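Local coordinates for dTDP-4-amino-4,6-dideoxyglucose formyltransferase (Shewanella sp. FDAARGOS_354, PDB 6V2T), which probably transfers a formyl group from a folate cofactor to the 4-amino group of dTDP-4-amino-4,6-dideoxyglucose, a sugar linked to O-antigen of lipopolysaccharide, at residues B[132-135]-B[136-139]; B[179-182]-B[183-186]; B[191-195]-B[196-200]. One frame throughout, in Å; residues are numbered along the deposited sequence.

Contact 1 of 3, residues B[132-135]-B[136-139]; sequences VFSI and INKK. With EDO (1,2-ethanediol), chain I.
The C-terminal end of helix 130-137 is where Phe133, Ser134 and Ile135 meet the residues that lead the chain out of the helix. The last turn closes with Asn137 N bonded to Phe133 O at 2.8 Å and Lys138 N to Ser134 O at 2.8 Å, and at Lys138 the chain takes a positive phi. Asn137 then holds the exit: its OD1 accepts Lys139 N at 3.1 Å in an Asx turn, while its ND2 is bound by Asn125 OD1. With chi1 at 65°, CG lies between the backbone N and carbonyl carbon, which folds the amide back over the Phe133 carbonyl. The hydroxyl of Ser134 reaches Lys139 O, OG to O 2.9 Å, arriving well above the carbonyl plane; the same OG also bonds Asn125 ND2. Lys138, bent at chi2 (-51°), doubles back so that NZ meets Ile135 O at 2.8 Å, almost straight on to the carbonyl. The same NZ bonds O2 of an ethanediol at 2.8 Å and forms a salt bridge with Asp234 of helix 229-238. Ile135 and Ile136 pack against that helix, and the Val132 side chain comes within about 5 Å of the bound sugar nucleotide. It is a helix C terminus whose positive-phi exit at Lys138 is spanned by an Asx turn from Asn137, close to the nucleotide-sugar pocket.

Contact 2 of 3, residues B[179-182]-B[183-186]; sequences QQTE and MDLL
Two flat groups, the amide of Gln180 and the carboxylate of Asp184, meet one turn apart on helix 171-194 with their planes 48° apart. Gln180 NE2 gives a hydrogen bond to Asp184 OD1 at 3.2 Å; the acceptor lies in the plane of the amide, yet the nitrogen approaches from above the carboxylate. The methyl of Met183 stands above one side of the amide, displaced outward, with CE 3.2 Å from Gln180 OE1. Gln180 reaches both partners because its chain leaves the backbone with CG opposite the N (chi1 -171°) and then bends at chi2 (52°), turning the amide up the helix. Along the backbone, regular bonds carry the helix on, among them Asp184 N to Gln180 O at 2.9 Å and Leu185 N to Thr181 O at 2.9 Å. Thr181 CG2 and Leu185 CD1 approach to 4.3 Å where both side chains meet strands 141-147 and 157-163, whereas Met183 and Leu186 lean on helix 33-45. From the buried side Glu182 extends to His99, a residue of the sugar pocket, whose NE2 is bonded to OE2. The chemistry is thus divided: a single amide-carboxylate bond ties the outer turn, and the Glu182 carboxylate probably serves as a second-shell partner, helping to orient His99.

Contact 3 of 3, residues B[191-195]-B[196-200]; sequences ADLVF and ANYQQ
Leu193 and Tyr198 form the close-packed side of this turn, where helix 171-194 ends, and Asp192 with Asn197 its more open side. The Tyr198 ring lies alongside Leu193, CD2 to CD2 4.3 Å, and presents its edge to Leu193 O, which is 3.6 Å from CE2. Both side chains rest on strands 141-147 and 157-163. Tyr198 CG sits between its backbone N and carbonyl carbon (chi1 56°), which swings the ring back towards the helix end. On the other side Asp192 and Asn197 run side by side, and ND2 of Asn197 bonds to OD1 of Asp192 at 3.1 Å from above the carboxylate, the two planes almost perpendicular; Asp192 OD2 is taken by His189 ND1. The backbone has the bonding pattern of a Schellman motif: Asn197 N to Asp192 O at 2.8 Å, a weak Ala196 N to Leu193 O bond at 3.4 Å, and positive phi at Ala196. Asn197 then centres an inverse gamma turn. Arg113 bonds Leu193 O, Val194 O and Tyr198 OH. Its positive charge, placed at the carbonyl end of the helix, would be expected to offset the negative pole there.

Overall arrangement
The three contacts follow one another along the chain without nesting or crossing, and each is a local turn rather than the closure of a long loop. Contact 1 ends the short helix 130-137 and delivers the chain to strand 141-147, beside helices 212-219 and 229-238. After strand 157-163 the chain enters helix 171-194, which carries contact 2 along its middle and contact 3 at its end. Contact 2 lies against the sheet and helix 33-45, its centre about 20 Å from that of contact 1; the centre of contact 3 lies about 16 Å from that of contact 2, and it directs the chain across strands 141-147 and 157-163 towards strand 209-210. Contacts 1 and 2 both come close to the bound sugar nucleotide, through Val132 and Gln179.

Contact 1 of 3, residues B[132-135]-B[136-139]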
ATOM      1  N   VAL B 132      -1.080  12.752 -11.322  1.00 26.21           N
ATOM      2  CA  VAL B 132      -0.385  11.504 -11.717  1.00 28.45           C
ATOM      3  C   VAL B 132       0.805  11.887 -12.611  1.00 26.58           C
ATOM      4  O   VAL B 132       1.928  11.471 -12.320  1.00 29.00           O
ATOM      5  CB  VAL B 132      -1.316  10.514 -12.445  1.00 24.85           C
ATOM      6  CG1 VAL B 132      -0.537   9.340 -12.979  1.00 29.27           C
ATOM      7  CG2 VAL B 132      -2.452  10.054 -11.544  1.00 25.95           C
ATOM      8  N   PHE B 133       0.526  12.611 -13.668  1.00 24.82           N
ATOM      9  CA  PHE B 133       1.539  13.151 -14.626  1.00 27.39           C
ATOM     10  C   PHE B 133       2.510  14.080 -13.883  1.00 26.34           C
ATOM     11  O   PHE B 133       3.691  13.923 -14.063  1.00 28.83           O
ATOM     12  CB  PHE B 133       0.838  13.785 -15.820  1.00 25.87           C
ATOM     13  CG  PHE B 133       0.065  12.761 -16.608  1.00 26.59           C
ATOM     14  CD1 PHE B 133       0.715  11.948 -17.529  1.00 27.48           C
ATOM     15  CD2 PHE B 133      -1.291  12.571 -16.389  1.00 27.89           C
ATOM     16  CE1 PHE B 133       0.005  10.975 -18.220  1.00 26.76           C
ATOM     17  CE2 PHE B 133      -1.980  11.562 -17.051  1.00 26.51           C
ATOM     18  CZ  PHE B 133      -1.337  10.804 -17.990  1.00 26.30           C
ATOM     19  N   SER B 134       2.055  14.958 -13.005  1.00 28.33           N
ATOM     20  CA  SER B 134       2.998  15.878 -12.326  1.00 27.34           C
ATOM     21  C   SER B 134       4.003  15.078 -11.482  1.00 34.19           C
ATOM     22  O   SER B 134       5.170  15.525 -11.387  1.00 29.24           O
ATOM     23  CB  SER B 134       2.306  16.942 -11.498  1.00 26.36           C
ATOM     24  OG  SER B 134       1.763  17.938 -12.346  1.00 27.03           O
ATOM     25  N   ILE B 135       3.576  13.998 -10.808  1.00 28.36           N
ATOM     26  CA  ILE B 135       4.474  13.286  -9.857  1.00 28.72           C
ATOM     27  C   ILE B 135       5.667  12.788 -10.669  1.00 27.98           C
ATOM     28  O   ILE B 135       6.785  12.799 -10.157  1.00 30.27           O
ATOM     29  CB  ILE B 135       3.745  12.146  -9.110  1.00 25.99           C
ATOM     30  CG1 ILE B 135       2.958  12.709  -7.926  1.00 26.50           C
ATOM     31  CG2 ILE B 135       4.712  11.037  -8.694  1.00 25.81           C
ATOM     32  CD1 ILE B 135       1.848  11.777  -7.353  1.00 26.98           C
ATOM     33  N   ILE B 136       5.388  12.342 -11.878  1.00 26.50           N
ATOM     34  CA  ILE B 136       6.376  11.787 -12.823  1.00 28.84           C
ATOM     35  C   ILE B 136       7.148  12.905 -13.527  1.00 32.31           C
ATOM     36  O   ILE B 136       8.388  12.797 -13.544  1.00 33.72           O
ATOM     37  CB  ILE B 136       5.688  10.880 -13.832  1.00 29.73           C
ATOM     38  CG1 ILE B 136       5.054   9.664 -13.143  1.00 32.10           C
ATOM     39  CG2 ILE B 136       6.674  10.453 -14.902  1.00 35.35           C
ATOM     40  CD1 ILE B 136       4.038   8.976 -14.010  1.00 32.17           C
ATOM     41  N   ASN B 137       6.472  13.904 -14.121  1.00 32.67           N
ATOM     42  CA  ASN B 137       7.180  14.845 -15.046  1.00 31.88           C
ATOM     43  C   ASN B 137       7.567  16.147 -14.326  1.00 30.30           C
ATOM     44  O   ASN B 137       8.089  17.014 -14.989  1.00 32.96           O
ATOM     45  CB  ASN B 137       6.407  15.094 -16.335  1.00 29.56           C
ATOM     46  CG  ASN B 137       5.079  15.805 -16.166  1.00 28.31           C
ATOM     47  OD1 ASN B 137       4.843  16.592 -15.228  1.00 27.20           O
ATOM     48  ND2 ASN B 137       4.216  15.559 -17.133  1.00 24.40           N
ATOM     49  N   LYS B 138       7.226  16.307 -13.047  1.00 28.94           N
ATOM     50  CA  LYS B 138       7.684  17.401 -12.156  1.00 30.51           C
ATOM     51  C   LYS B 138       7.126  18.755 -12.585  1.00 33.63           C
ATOM     52  O   LYS B 138       7.476  19.747 -11.911  1.00 34.79           O
ATOM     53  CB  LYS B 138       9.220  17.433 -12.125  1.00 33.25           C
ATOM     54  CG  LYS B 138       9.882  16.089 -11.850  1.00 37.10           C
ATOM     55  CD  LYS B 138       9.342  15.359 -10.605  1.00 36.02           C
ATOM     56  CE  LYS B 138       9.862  13.934 -10.455  1.00 37.16           C
ATOM     57  NZ  LYS B 138       9.343  13.321  -9.211  1.00 36.01           N
ATOM     58  N   LYS B 139       6.224  18.802 -13.573  1.00 29.68           N
ATOM     59  CA  LYS B 139       5.427  20.011 -13.852  1.00 29.48           C
ATOM     60  C   LYS B 139       4.574  20.371 -12.631  1.00 32.61           C
ATOM     61  O   LYS B 139       4.188  19.514 -11.835  1.00 33.48           O
ATOM     62  CB  LYS B 139       4.610  19.798 -15.124  1.00 31.56           C
ATOM     63  CG  LYS B 139       5.427  19.691 -16.410  1.00 31.01           C
ATOM     64  CD  LYS B 139       4.557  19.457 -17.599  1.00 31.14           C
ATOM     65  CE  LYS B 139       5.269  19.097 -18.875  1.00 34.17           C
ATOM     66  NZ  LYS B 139       6.212  20.163 -19.268  1.00 37.92           N
TER
HETATM   67  C1  EDO I 303       8.418  15.380  -5.843  1.00 39.50           C
HETATM   68  O1  EDO I 303       7.734  14.520  -6.753  1.00 32.30           O
HETATM   69  C2  EDO I 303       9.512  16.046  -6.572  1.00 39.35           C
HETATM   70  O2  EDO I 303      10.286  15.087  -7.300  1.00 39.98           O

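Contact 2 of 3, residues B[179-182]-B[183-186]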
ATOM      1  N   GLN B 179      -7.716  19.028  -3.709  1.00 27.94           N
ATOM      2  CA  GLN B 179      -9.148  19.166  -3.325  1.00 32.39           C
ATOM      3  C   GLN B 179      -9.271  20.260  -2.262  1.00 31.07           C
ATOM      4  O   GLN B 179     -10.226  21.064  -2.366  1.00 34.46           O
ATOM      5  CB  GLN B 179      -9.776  17.869  -2.801  1.00 34.32           C
ATOM      6  CG  GLN B 179      -9.995  16.776  -3.842  1.00 39.30           C
ATOM      7  CD  GLN B 179     -10.635  15.544  -3.222  1.00 42.54           C
ATOM      8  OE1 GLN B 179     -10.043  14.823  -2.397  1.00 41.51           O
ATOM      9  NE2 GLN B 179     -11.852  15.265  -3.641  1.00 39.58           N
ATOM     10  N   GLN B 180      -8.331  20.333  -1.314  1.00 37.17           N
ATOM     11  CA  GLN B 180      -8.379  21.368  -0.235  1.00 37.84           C
ATOM     12  C   GLN B 180      -8.234  22.767  -0.854  1.00 32.11           C
ATOM     13  O   GLN B 180      -8.971  23.685  -0.454  1.00 32.53           O
ATOM     14  CB  GLN B 180      -7.289  21.157   0.815  1.00 39.42           C
ATOM     15  CG  GLN B 180      -7.468  22.068   2.025  1.00 48.84           C
ATOM     16  CD  GLN B 180      -8.857  21.991   2.624  1.00 51.52           C
ATOM     17  OE1 GLN B 180      -9.315  20.922   3.047  1.00 50.52           O
ATOM     18  NE2 GLN B 180      -9.555  23.119   2.630  1.00 47.11           N
ATOM     19  N   THR B 181      -7.290  22.913  -1.778  1.00 34.80           N
ATOM     20  CA  THR B 181      -7.016  24.164  -2.517  1.00 32.72           C
ATOM     21  C   THR B 181      -8.224  24.554  -3.373  1.00 31.99           C
ATOM     22  O   THR B 181      -8.464  25.778  -3.471  1.00 33.32           O
ATOM     23  CB  THR B 181      -5.707  24.039  -3.300  1.00 34.99           C
ATOM     24  OG1 THR B 181      -4.722  24.333  -2.316  1.00 36.59           O
ATOM     25  CG2 THR B 181      -5.591  24.998  -4.458  1.00 33.96           C
ATOM     26  N   GLU B 182      -8.892  23.593  -4.030  1.00 29.53           N
ATOM     27  CA  GLU B 182     -10.126  23.833  -4.796  1.00 32.50           C
ATOM     28  C   GLU B 182     -11.176  24.400  -3.841  1.00 34.03           C
ATOM     29  O   GLU B 182     -11.883  25.335  -4.227  1.00 27.36           O
ATOM     30  CB  GLU B 182     -10.747  22.596  -5.447  1.00 33.59           C
ATOM     31  CG  GLU B 182      -9.936  21.937  -6.542  1.00 39.47           C
ATOM     32  CD  GLU B 182     -10.717  20.822  -7.229  1.00 43.57           C
ATOM     33  OE1 GLU B 182     -11.257  19.930  -6.499  1.00 39.08           O
ATOM     34  OE2 GLU B 182     -10.850  20.874  -8.483  1.00 42.73           O
ATOM     35  N   MET B 183     -11.278  23.837  -2.635  1.00 32.35           N
ATOM     36  CA  MET B 183     -12.278  24.317  -1.646  1.00 31.67           C
ATOM     37  C   MET B 183     -11.908  25.716  -1.164  1.00 30.25           C
ATOM     38  O   MET B 183     -12.822  26.540  -1.099  1.00 38.86           O
ATOM     39  CB  MET B 183     -12.389  23.328  -0.493  1.00 34.81           C
ATOM     40  CG  MET B 183     -13.085  22.071  -0.946  1.00 38.46           C
ATOM     41  SD  MET B 183     -13.438  20.906   0.408  1.00 50.72           S
ATOM     42  CE  MET B 183     -11.810  20.655   1.108  1.00 44.09           C
ATOM     43  N   ASP B 184     -10.627  25.980  -0.899  1.00 30.05           N
ATOM     44  CA  ASP B 184     -10.116  27.314  -0.516  1.00 34.07           C
ATOM     45  C   ASP B 184     -10.468  28.332  -1.610  1.00 35.49           C
ATOM     46  O   ASP B 184     -10.988  29.389  -1.265  1.00 30.66           O
ATOM     47  CB  ASP B 184      -8.604  27.317  -0.273  1.00 34.01           C
ATOM     48  CG  ASP B 184      -8.103  26.575   0.960  1.00 41.83           C
ATOM     49  OD1 ASP B 184      -8.939  26.129   1.767  1.00 38.68           O
ATOM     50  OD2 ASP B 184      -6.862  26.402   1.053  1.00 40.78           O
ATOM     51  N   LEU B 185     -10.179  28.036  -2.896  1.00 35.24           N
ATOM     52  CA  LEU B 185     -10.499  28.959  -4.018  1.00 31.67           C
ATOM     53  C   LEU B 185     -11.996  29.248  -4.083  1.00 30.29           C
ATOM     54  O   LEU B 185     -12.382  30.434  -4.281  1.00 33.65           O
ATOM     55  CB  LEU B 185     -10.017  28.361  -5.349  1.00 33.07           C
ATOM     56  CG  LEU B 185      -8.520  28.413  -5.584  1.00 34.57           C
ATOM     57  CD1 LEU B 185      -8.157  27.590  -6.816  1.00 39.68           C
ATOM     58  CD2 LEU B 185      -8.021  29.850  -5.762  1.00 37.66           C
ATOM     59  N   LEU B 186     -12.838  28.233  -3.952  1.00 26.80           N
ATOM     60  CA  LEU B 186     -14.296  28.441  -4.012  1.00 31.50           C
ATOM     61  C   LEU B 186     -14.764  29.307  -2.828  1.00 34.24           C
ATOM     62  O   LEU B 186     -15.598  30.191  -3.032  1.00 33.15           O
ATOM     63  CB  LEU B 186     -14.980  27.081  -4.085  1.00 34.04           C
ATOM     64  CG  LEU B 186     -14.859  26.427  -5.460  1.00 32.94           C
ATOM     65  CD1 LEU B 186     -15.310  24.981  -5.446  1.00 34.01           C
ATOM     66  CD2 LEU B 186     -15.662  27.224  -6.476  1.00 33.81           C
TER

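Contact 3 of 3, residues B[191-195]-B[196-200]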
ATOM      1  N   ALA B 191     -18.593  33.641  -5.234  1.00 38.76           N
ATOM      2  CA  ALA B 191     -19.386  34.865  -5.500  1.00 36.72           C
ATOM      3  C   ALA B 191     -18.739  35.634  -6.659  1.00 31.17           C
ATOM      4  O   ALA B 191     -19.476  36.056  -7.567  1.00 38.84           O
ATOM      5  CB  ALA B 191     -19.473  35.742  -4.260  1.00 36.82           C
ATOM      6  N   ASP B 192     -17.421  35.797  -6.596  1.00 33.69           N
ATOM      7  CA  ASP B 192     -16.597  36.516  -7.596  1.00 35.25           C
ATOM      8  C   ASP B 192     -16.849  35.918  -8.983  1.00 34.63           C
ATOM      9  O   ASP B 192     -17.030  36.704  -9.917  1.00 28.11           O
ATOM     10  CB  ASP B 192     -15.111  36.449  -7.267  1.00 38.38           C
ATOM     11  CG  ASP B 192     -14.670  37.316  -6.107  1.00 39.20           C
ATOM     12  OD1 ASP B 192     -15.389  38.270  -5.783  1.00 38.15           O
ATOM     13  OD2 ASP B 192     -13.585  37.032  -5.561  1.00 42.61           O
ATOM     14  N   LEU B 193     -16.868  34.589  -9.093  1.00 35.98           N
ATOM     15  CA  LEU B 193     -17.094  33.852 -10.369  1.00 36.24           C
ATOM     16  C   LEU B 193     -18.478  34.176 -10.896  1.00 32.68           C
ATOM     17  O   LEU B 193     -18.651  34.516 -12.100  1.00 30.50           O
ATOM     18  CB  LEU B 193     -17.032  32.337 -10.130  1.00 39.38           C
ATOM     19  CG  LEU B 193     -15.652  31.773  -9.861  1.00 46.78           C
ATOM     20  CD1 LEU B 193     -15.727  30.251  -9.689  1.00 45.23           C
ATOM     21  CD2 LEU B 193     -14.698  32.181 -10.982  1.00 46.55           C
ATOM     22  N   VAL B 194     -19.461  34.023 -10.021  1.00 32.04           N
ATOM     23  CA  VAL B 194     -20.873  34.278 -10.376  1.00 32.66           C
ATOM     24  C   VAL B 194     -21.031  35.715 -10.892  1.00 30.54           C
ATOM     25  O   VAL B 194     -21.737  35.850 -11.893  1.00 31.50           O
ATOM     26  CB  VAL B 194     -21.813  33.993  -9.190  1.00 34.38           C
ATOM     27  CG1 VAL B 194     -23.228  34.399  -9.530  1.00 32.78           C
ATOM     28  CG2 VAL B 194     -21.746  32.539  -8.746  1.00 36.48           C
ATOM     29  N   PHE B 195     -20.408  36.724 -10.256  1.00 33.50           N
ATOM     30  CA  PHE B 195     -20.675  38.176 -10.511  1.00 36.08           C
ATOM     31  C   PHE B 195     -19.580  38.791 -11.400  1.00 30.83           C
ATOM     32  O   PHE B 195     -19.542  40.024 -11.528  1.00 32.77           O
ATOM     33  CB  PHE B 195     -20.815  38.942  -9.184  1.00 34.87           C
ATOM     34  CG  PHE B 195     -21.973  38.466  -8.348  1.00 35.00           C
ATOM     35  CD1 PHE B 195     -23.217  38.265  -8.918  1.00 32.83           C
ATOM     36  CD2 PHE B 195     -21.802  38.166  -7.002  1.00 39.99           C
ATOM     37  CE1 PHE B 195     -24.285  37.800  -8.163  1.00 38.06           C
ATOM     38  CE2 PHE B 195     -22.859  37.670  -6.256  1.00 36.49           C
ATOM     39  CZ  PHE B 195     -24.100  37.504  -6.826  1.00 37.58           C
ATOM     40  N   ALA B 196     -18.728  37.943 -11.993  1.00 35.40           N
ATOM     41  CA  ALA B 196     -17.638  38.301 -12.927  1.00 33.51           C
ATOM     42  C   ALA B 196     -16.708  39.338 -12.306  1.00 36.54           C
ATOM     43  O   ALA B 196     -16.176  40.214 -13.028  1.00 31.14           O
ATOM     44  CB  ALA B 196     -18.195  38.777 -14.234  1.00 34.39           C
ATOM     45  N   ASN B 197     -16.467  39.210 -11.009  1.00 34.42           N
ATOM     46  CA  ASN B 197     -15.449  40.019 -10.316  1.00 36.07           C
ATOM     47  C   ASN B 197     -14.110  39.306 -10.481  1.00 35.22           C
ATOM     48  O   ASN B 197     -13.643  38.679  -9.511  1.00 35.22           O
ATOM     49  CB  ASN B 197     -15.839  40.244  -8.861  1.00 36.52           C
ATOM     50  CG  ASN B 197     -14.898  41.203  -8.190  1.00 38.53           C
ATOM     51  OD1 ASN B 197     -14.197  41.954  -8.866  1.00 36.07           O
ATOM     52  ND2 ASN B 197     -14.838  41.125  -6.868  1.00 37.55           N
ATOM     53  N   TYR B 198     -13.530  39.375 -11.684  1.00 31.76           N
ATOM     54  CA  TYR B 198     -12.278  38.670 -12.041  1.00 31.54           C
ATOM     55  C   TYR B 198     -11.668  39.311 -13.285  1.00 31.62           C
ATOM     56  O   TYR B 198     -12.347  40.119 -13.947  1.00 32.43           O
ATOM     57  CB  TYR B 198     -12.531  37.167 -12.226  1.00 31.67           C
ATOM     58  CG  TYR B 198     -13.589  36.764 -13.221  1.00 30.02           C
ATOM     59  CD1 TYR B 198     -13.439  37.016 -14.581  1.00 30.12           C
ATOM     60  CD2 TYR B 198     -14.708  36.039 -12.827  1.00 30.85           C
ATOM     61  CE1 TYR B 198     -14.402  36.623 -15.493  1.00 30.47           C
ATOM     62  CE2 TYR B 198     -15.675  35.636 -13.735  1.00 29.66           C
ATOM     63  CZ  TYR B 198     -15.526  35.933 -15.078  1.00 27.71           C
ATOM     64  OH  TYR B 198     -16.476  35.515 -15.976  1.00 26.61           O
ATOM     65  N   GLN B 199     -10.400  38.980 -13.526  1.00 32.16           N
ATOM     66  CA  GLN B 199      -9.641  39.342 -14.735  1.00 37.42           C
ATOM     67  C   GLN B 199      -9.309  38.041 -15.478  1.00 37.25           C
ATOM     68  O   GLN B 199      -9.172  36.998 -14.816  1.00 46.53           O
ATOM     69  CB  GLN B 199      -8.426  40.191 -14.372  1.00 37.58           C
ATOM     70  CG  GLN B 199      -8.775  41.587 -13.876  1.00 39.11           C
ATOM     71  CD  GLN B 199      -7.542  42.318 -13.415  1.00 43.04           C
ATOM     72  OE1 GLN B 199      -6.727  41.756 -12.701  1.00 49.04           O
ATOM     73  NE2 GLN B 199      -7.384  43.569 -13.830  1.00 43.90           N
ATOM     74  N   GLN B 200      -9.293  38.126 -16.804  1.00 35.34           N
ATOM     75  CA  GLN B 200      -9.400  36.997 -17.762  1.00 39.97           C
ATOM     76  C   GLN B 200      -8.468  37.225 -18.942  1.00 40.22           C
ATOM     77  O   GLN B 200      -8.903  36.896 -20.085  1.00 45.08           O
ATOM     78  CB  GLN B 200     -10.838  36.817 -18.279  1.00 39.18           C
ATOM     79  CG  GLN B 200     -11.286  37.777 -19.381  1.00 45.70           C
ATOM     80  CD  GLN B 200     -12.759  37.695 -19.705  1.00 46.18           C
ATOM     81  OE1 GLN B 200     -13.638  37.900 -18.854  1.00 39.77           O
ATOM     82  NE2 GLN B 200     -13.045  37.430 -20.973  1.00 53.16           N
TER